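Local structure of phenolic acid decarboxylase (Sedimentibacter hydroxybenzoicus, 7AE5) at residues Ser356-Tyr361 / Val388-Asp393; Thr406-Gly411 / Met438-Thr443. The protein catalyses the reversible, non-oxidative decarboxylation of 4-hydroxybenzoate and 3,4-dihydroxybenzoate, detoxifying phenolic compounds under anaerobic conditions. All blocks are in the same frame, centred on the assembly; numbering follows the deposited sequence. Where two conformers were deposited one is given.

Contact 1: residues Ser356-Tyr361 / Val388-Asp393; sequences STKVRY and VDEFVD
Glu390 sets CG between its backbone N and carbonyl carbon (chi1 67°), a bend at chi2 (-90°) brings CD toward Lys358, and OE1 lies 3.7 Å from CA of Lys358. The two residues lie just past the ends of neighbouring parallel strands, 352-357 and 384-388, joined by a beta-alpha-beta crossover in the mixed sheet of the UbiD C-terminal domain. The last backbone bond of this pair across the contact runs from Thr357 N to Val388 O, 3.0 Å long. On the face shared by Ser356 and Val388, CB of Ser356 packs against CG2 of Val388 at 3.7 Å. Beyond Val388 the chain folds into a type I turn, Asp389 to Val392, and a water ties this turn to the strand end: it accepts from Ser356 OG at 2.9 Å and donates to the backbone O of both Glu390 and Val392. Asp389 OD1 lies against CG2 of Val359 at 3.9 Å, while OD2 is hydrogen-bonded to Thr444 OG1. The side chains of Lys358 and Glu390 run side by side in the same direction without forming a salt bridge, NZ staying 5.2 Å from OE2. A second water links OE1 to 356-361: it accepts from Val359 N at 3.0 Å and donates to Glu390 OE1 at 2.9 Å.

Contact 2: residues Thr406-Gly411 / Met438-Thr443; sequences TRVHPG and MIIDAT. With RB (rubidium ion), chain Q.
Arg407, Asp441 and Thr443 meet through a rubidium ion, to which each gives its backbone O; these three oxygens and a water all lie 2.5 Å from the metal. Both carboxylate oxygens of Asp413 complete six ligands. The shared cation explains how Arg407 O and Asp441 O, two acceptors, can approach to 3.5 Å with no hydrogen bond between the segments. The carboxylate of Asp441 belongs to the second shell: OD2 stays 3.7 Å from the rubidium and accepts from the metal-bound water at 2.6 Å. The negative charges of Asp413 and Asp441 probably help to stabilise the cation.

Hydrogen bonds within the segments shape this site. Asp441 OD1 accepts from Thr443 N at 3.2 Å, the N-H coming from above the carboxylate plane (52° out of it). This Asx turn follows on strand 434-441 of the C-terminal domain sheet and probably helps Asp441 O and Thr443 O to point at one ion, which Arg407 O, from the region of helix 397-407, also binds. An alanine in place of Asp441 would probably leave the metal-bound water without OD2 and Thr443 N without OD1, and Thr443 O less firmly directed at the ion.

Apolar contact centres on one methyl group. With chi1 at 169°, CG2 of Val408 stands anti to the carbonyl carbon and lies 3.5 Å from Ala442 CA and 3.6 Å from Ile440 CG2. Separately, Arg407 CB packs against a polar atom, Ala442 O, at 3.4 Å.

Bonds to a neighbouring subunit engage Val408 and His409: Val408 O accepts from Lys383 NZ of that subunit, and His409 NE2 bonds its Asn430 O, while the ring's ND1 accepts in plane from Gly411 N.

Both contacts involve parallel strands of one sheet, contact 1 on 352-357 and 384-388, contact 2 on 434-441, the next strand along. They touch directly: Asp389 OD1 lies 3.4 Å from Thr443 CB, and Val388 CG1 lies 4.1 Å from Ala442 CB. Contact 2 is buried throughout its touching residues, whereas contact 1 is buried except toward Lys358 and Glu390. Their chemistry also differs. Residues 356-361 and 388-393 are joined by a strand-to-strand backbone bond and bridging waters; 406-411 and 438-443 join the 397-407 helix region to a strand through a cation and a methyl contact, next to a subunit interface.

Contact 1: residues Ser356-Tyr361 / Val388-Asp393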
loop_
_atom_site.group_PDB
_atom_site.type_symbol
_atom_site.label_atom_id
_atom_site.label_comp_id
_atom_site.label_asym_id
_atom_site.label_seq_id
_atom_site.Cartn_x
_atom_site.Cartn_y
_atom_site.Cartn_z
ATOM N N SER C 356 16.609 0.090 -21.558
ATOM C CA SER C 356 16.184 -0.995 -22.431
ATOM C C SER C 356 17.080 -2.199 -22.191
ATOM O O SER C 356 18.303 -2.068 -22.093
ATOM C CB SER C 356 16.232 -0.587 -23.906
ATOM O OG SER C 356 17.563 -0.439 -24.364
ATOM N N THR C 357 16.467 -3.372 -22.086
ATOM C CA THR C 357 17.230 -4.567 -21.778
ATOM C C THR C 357 16.508 -5.784 -22.331
ATOM O O THR C 357 15.296 -5.764 -22.560
ATOM C CB THR C 357 17.442 -4.717 -20.268
ATOM O OG1 THR C 357 18.322 -5.820 -20.010
ATOM C CG2 THR C 357 16.112 -4.958 -19.575
ATOM N N LYS C 358 17.281 -6.841 -22.555
ATOM C CA LYS C 358 16.709 -8.162 -22.757
ATOM C C LYS C 358 16.424 -8.778 -21.394
ATOM O O LYS C 358 17.256 -8.702 -20.485
ATOM C CB LYS C 358 17.661 -9.045 -23.563
ATOM C CG LYS C 358 16.996 -10.265 -24.181
ATOM C CD LYS C 358 17.541 -11.560 -23.598
ATOM C CE LYS C 358 16.874 -12.767 -24.238
ATOM N NZ LYS C 358 17.148 -12.842 -25.700
ATOM N N VAL C 359 15.243 -9.364 -21.241
ATOM C CA VAL C 359 14.828 -9.943 -19.969
ATOM C C VAL C 359 15.316 -11.388 -19.933
ATOM O O VAL C 359 14.802 -12.245 -20.657
ATOM C CB VAL C 359 13.308 -9.854 -19.778
ATOM C CG1 VAL C 359 12.914 -10.326 -18.387
ATOM C CG2 VAL C 359 12.830 -8.428 -20.006
ATOM N N ARG C 360 16.323 -11.655 -19.097
ATOM C CA ARG C 360 16.870 -13.004 -18.985
ATOM C C ARG C 360 15.807 -13.991 -18.521
ATOM O O ARG C 360 15.527 -14.990 -19.192
ATOM C CB ARG C 360 18.060 -13.006 -18.023
ATOM C CG ARG C 360 19.209 -13.891 -18.459
ATOM C CD ARG C 360 20.141 -14.198 -17.300
ATOM N NE ARG C 360 20.974 -13.050 -16.963
ATOM C CZ ARG C 360 21.711 -12.954 -15.866
ATOM N NH1 ARG C 360 21.785 -13.946 -14.993
ATOM N NH2 ARG C 360 22.396 -11.836 -15.640
ATOM N N TYR C 361 15.210 -13.728 -17.362
ATOM C CA TYR C 361 14.149 -14.563 -16.823
ATOM C C TYR C 361 13.124 -13.668 -16.141
ATOM O O TYR C 361 13.323 -12.458 -16.001
ATOM C CB TYR C 361 14.703 -15.622 -15.858
ATOM C CG TYR C 361 15.783 -15.119 -14.920
ATOM C CD1 TYR C 361 15.543 -14.065 -14.046
ATOM C CD2 TYR C 361 17.045 -15.703 -14.910
ATOM C CE1 TYR C 361 16.527 -13.607 -13.188
ATOM C CE2 TYR C 361 18.036 -15.251 -14.055
ATOM C CZ TYR C 361 17.772 -14.204 -13.197
ATOM O OH TYR C 361 18.753 -13.752 -12.345
ATOM N N VAL C 388 12.324 -1.061 -20.277
ATOM C CA VAL C 388 11.614 -1.466 -21.481
ATOM C C VAL C 388 12.384 -2.608 -22.140
ATOM O O VAL C 388 13.523 -2.911 -21.782
ATOM C CB VAL C 388 11.420 -0.295 -22.463
ATOM C CG1 VAL C 388 10.638 0.834 -21.799
ATOM C CG2 VAL C 388 12.771 0.206 -22.955
ATOM N N ASP C 389 11.741 -3.238 -23.121
ATOM C CA ASP C 389 12.327 -4.397 -23.774
ATOM C C ASP C 389 13.465 -3.982 -24.706
ATOM O O ASP C 389 13.715 -2.798 -24.952
ATOM C CB ASP C 389 11.269 -5.176 -24.553
ATOM C CG ASP C 389 10.279 -5.880 -23.650
ATOM O OD1 ASP C 389 10.724 -6.630 -22.755
ATOM O OD2 ASP C 389 9.057 -5.693 -23.842
ATOM N N GLU C 390 14.146 -4.996 -25.245
ATOM C CA GLU C 390 15.362 -4.763 -26.016
ATOM C C GLU C 390 15.083 -4.041 -27.327
ATOM O O GLU C 390 15.937 -3.293 -27.813
ATOM C CB GLU C 390 16.071 -6.095 -26.274
ATOM C CG GLU C 390 15.314 -7.043 -27.197
ATOM C CD GLU C 390 14.366 -7.968 -26.448
ATOM O OE1 GLU C 390 14.086 -7.704 -25.258
ATOM O OE2 GLU C 390 13.899 -8.958 -27.052
ATOM N N PHE C 391 13.902 -4.238 -27.909
ATOM C CA PHE C 391 13.579 -3.637 -29.196
ATOM C C PHE C 391 13.022 -2.225 -29.075
ATOM O O PHE C 391 12.839 -1.560 -30.099
ATOM C CB PHE C 391 12.575 -4.515 -29.956
ATOM C CG PHE C 391 11.330 -4.824 -29.178
ATOM C CD1 PHE C 391 11.281 -5.918 -28.331
ATOM C CD2 PHE C 391 10.210 -4.017 -29.288
ATOM C CE1 PHE C 391 10.137 -6.204 -27.612
ATOM C CE2 PHE C 391 9.065 -4.295 -28.568
ATOM C CZ PHE C 391 9.031 -5.388 -27.725
ATOM N N VAL C 392 12.752 -1.753 -27.864
ATOM C CA VAL C 392 12.214 -0.415 -27.653
ATOM C C VAL C 392 13.370 0.561 -27.497
ATOM O O VAL C 392 14.253 0.364 -26.653
ATOM C CB VAL C 392 11.295 -0.377 -26.421
ATOM C CG1 VAL C 392 11.034 1.064 -25.999
ATOM C CG2 VAL C 392 9.991 -1.096 -26.713
ATOM N N ASP C 393 13.370 1.605 -28.311
ATOM C CA ASP C 393 14.346 2.679 -28.184
ATOM C C ASP C 393 14.023 3.491 -26.937
ATOM O O ASP C 393 12.994 4.178 -26.913
ATOM C CB ASP C 393 14.317 3.562 -29.436
ATOM C CG ASP C 393 15.367 4.668 -29.414
ATOM O OD1 ASP C 393 16.131 4.776 -28.431
ATOM O OD2 ASP C 393 15.424 5.439 -30.395
HETATM O O HOH W 1 16.554 -0.832 -27.092
HETATM O O HOH W 2 13.146 -9.648 -23.390
#

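Contact 2: residues Thr406-Gly411 / Met438-Thr443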
loop_
_atom_site.group_PDB
_atom_site.type_symbol
_atom_site.label_atom_id
_atom_site.label_comp_id
_atom_site.label_asym_id
_atom_site.label_seq_id
_atom_site.Cartn_x
_atom_site.Cartn_y
_atom_site.Cartn_z
ATOM N N THR C 406 0.994 -0.625 -22.598
ATOM C CA THR C 406 0.657 -1.996 -22.972
ATOM C C THR C 406 1.382 -3.086 -22.186
ATOM O O THR C 406 0.956 -4.244 -22.254
ATOM C CB THR C 406 0.906 -2.224 -24.476
ATOM O OG1 THR C 406 2.276 -1.946 -24.797
ATOM C CG2 THR C 406 -0.004 -1.335 -25.320
ATOM N N ARG C 407 2.452 -2.764 -21.452
ATOM C CA ARG C 407 3.198 -3.755 -20.684
ATOM C C ARG C 407 3.250 -3.456 -19.192
ATOM O O ARG C 407 3.879 -4.220 -18.442
ATOM C CB ARG C 407 4.635 -3.878 -21.213
ATOM C CG ARG C 407 4.761 -3.820 -22.724
ATOM C CD ARG C 407 4.353 -5.131 -23.369
ATOM N NE ARG C 407 3.464 -4.917 -24.504
ATOM C CZ ARG C 407 3.447 -5.670 -25.594
ATOM N NH1 ARG C 407 2.621 -5.418 -26.597
ATOM N NH2 ARG C 407 4.283 -6.702 -25.683
ATOM N N VAL C 408 2.628 -2.371 -18.742
ATOM C CA VAL C 408 2.630 -1.978 -17.339
ATOM C C VAL C 408 1.256 -2.284 -16.762
ATOM O O VAL C 408 0.265 -1.622 -17.097
ATOM C CB VAL C 408 2.983 -0.496 -17.150
ATOM C CG1 VAL C 408 2.717 -0.064 -15.710
ATOM C CG2 VAL C 408 4.426 -0.250 -17.516
ATOM N N HIS C 409 1.196 -3.296 -15.910
ATOM C CA HIS C 409 0.074 -3.498 -15.008
ATOM C C HIS C 409 0.446 -2.776 -13.724
ATOM O O HIS C 409 1.292 -3.268 -12.966
ATOM C CB HIS C 409 -0.176 -4.986 -14.770
ATOM C CG HIS C 409 -1.427 -5.288 -14.003
ATOM N ND1 HIS C 409 -1.717 -4.713 -12.784
ATOM C CD2 HIS C 409 -2.456 -6.126 -14.275
ATOM C CE1 HIS C 409 -2.872 -5.176 -12.343
ATOM N NE2 HIS C 409 -3.341 -6.036 -13.229
ATOM N N PRO C 410 -0.121 -1.596 -13.459
ATOM C CA PRO C 410 0.293 -0.839 -12.267
ATOM C C PRO C 410 0.088 -1.592 -10.965
ATOM O O PRO C 410 0.646 -1.186 -9.940
ATOM C CB PRO C 410 -0.578 0.422 -12.335
ATOM C CG PRO C 410 -0.887 0.572 -13.794
ATOM C CD PRO C 410 -1.070 -0.835 -14.290
ATOM N N GLY C 411 -0.684 -2.681 -10.973
ATOM C CA GLY C 411 -0.857 -3.462 -9.762
ATOM C C GLY C 411 0.374 -4.260 -9.385
ATOM O O GLY C 411 0.552 -4.614 -8.215
ATOM N N MET C 438 10.648 5.051 -7.537
ATOM C CA MET C 438 9.590 4.460 -8.346
ATOM C C MET C 438 10.220 3.652 -9.468
ATOM O O MET C 438 10.905 4.210 -10.332
ATOM C CB MET C 438 8.648 5.526 -8.913
ATOM C CG MET C 438 7.331 4.949 -9.411
ATOM S SD MET C 438 6.233 6.116 -10.241
ATOM C CE MET C 438 7.247 7.585 -10.306
ATOM N N ILE C 439 9.993 2.342 -9.448
ATOM C CA ILE C 439 10.446 1.433 -10.493
ATOM C C ILE C 439 9.233 1.013 -11.308
ATOM O O ILE C 439 8.220 0.581 -10.745
ATOM C CB ILE C 439 11.160 0.205 -9.902
ATOM C CG1 ILE C 439 12.355 0.630 -9.051
ATOM C CG2 ILE C 439 11.595 -0.743 -11.007
ATOM C CD1 ILE C 439 12.997 -0.525 -8.312
ATOM N N ILE C 440 9.333 1.136 -12.628
ATOM C CA ILE C 440 8.249 0.784 -13.538
ATOM C C ILE C 440 8.767 -0.283 -14.491
ATOM O O ILE C 440 9.701 -0.033 -15.263
ATOM C CB ILE C 440 7.728 2.005 -14.310
ATOM C CG1 ILE C 440 7.242 3.081 -13.340
ATOM C CG2 ILE C 440 6.603 1.605 -15.250
ATOM C CD1 ILE C 440 6.804 4.354 -14.020
ATOM N N ASP C 441 8.159 -1.469 -14.443
ATOM C CA ASP C 441 8.571 -2.593 -15.280
ATOM C C ASP C 441 7.672 -2.647 -16.515
ATOM O O ASP C 441 6.701 -3.409 -16.592
ATOM C CB ASP C 441 8.538 -3.896 -14.481
ATOM C CG ASP C 441 8.797 -5.118 -15.343
ATOM O OD1 ASP C 441 9.424 -4.969 -16.414
ATOM O OD2 ASP C 441 8.386 -6.230 -14.947
ATOM N N ALA C 442 8.031 -1.830 -17.512
ATOM C CA ALA C 442 7.339 -1.775 -18.796
ATOM C C ALA C 442 7.803 -2.861 -19.758
ATOM O O ALA C 442 7.780 -2.653 -20.978
ATOM C CB ALA C 442 7.513 -0.395 -19.434
ATOM N N THR C 443 8.228 -4.012 -19.247
ATOM C CA THR C 443 8.667 -5.103 -20.100
ATOM C C THR C 443 7.607 -6.194 -20.196
ATOM O O THR C 443 6.708 -6.316 -19.345
ATOM C CB THR C 443 9.985 -5.707 -19.602
ATOM O OG1 THR C 443 9.763 -6.410 -18.372
ATOM C CG2 THR C 443 11.027 -4.620 -19.397
HETATM RB RB RB Q . 5.628 -5.500 -17.292
HETATM O O HOH W 3 6.744 -7.506 -16.429
#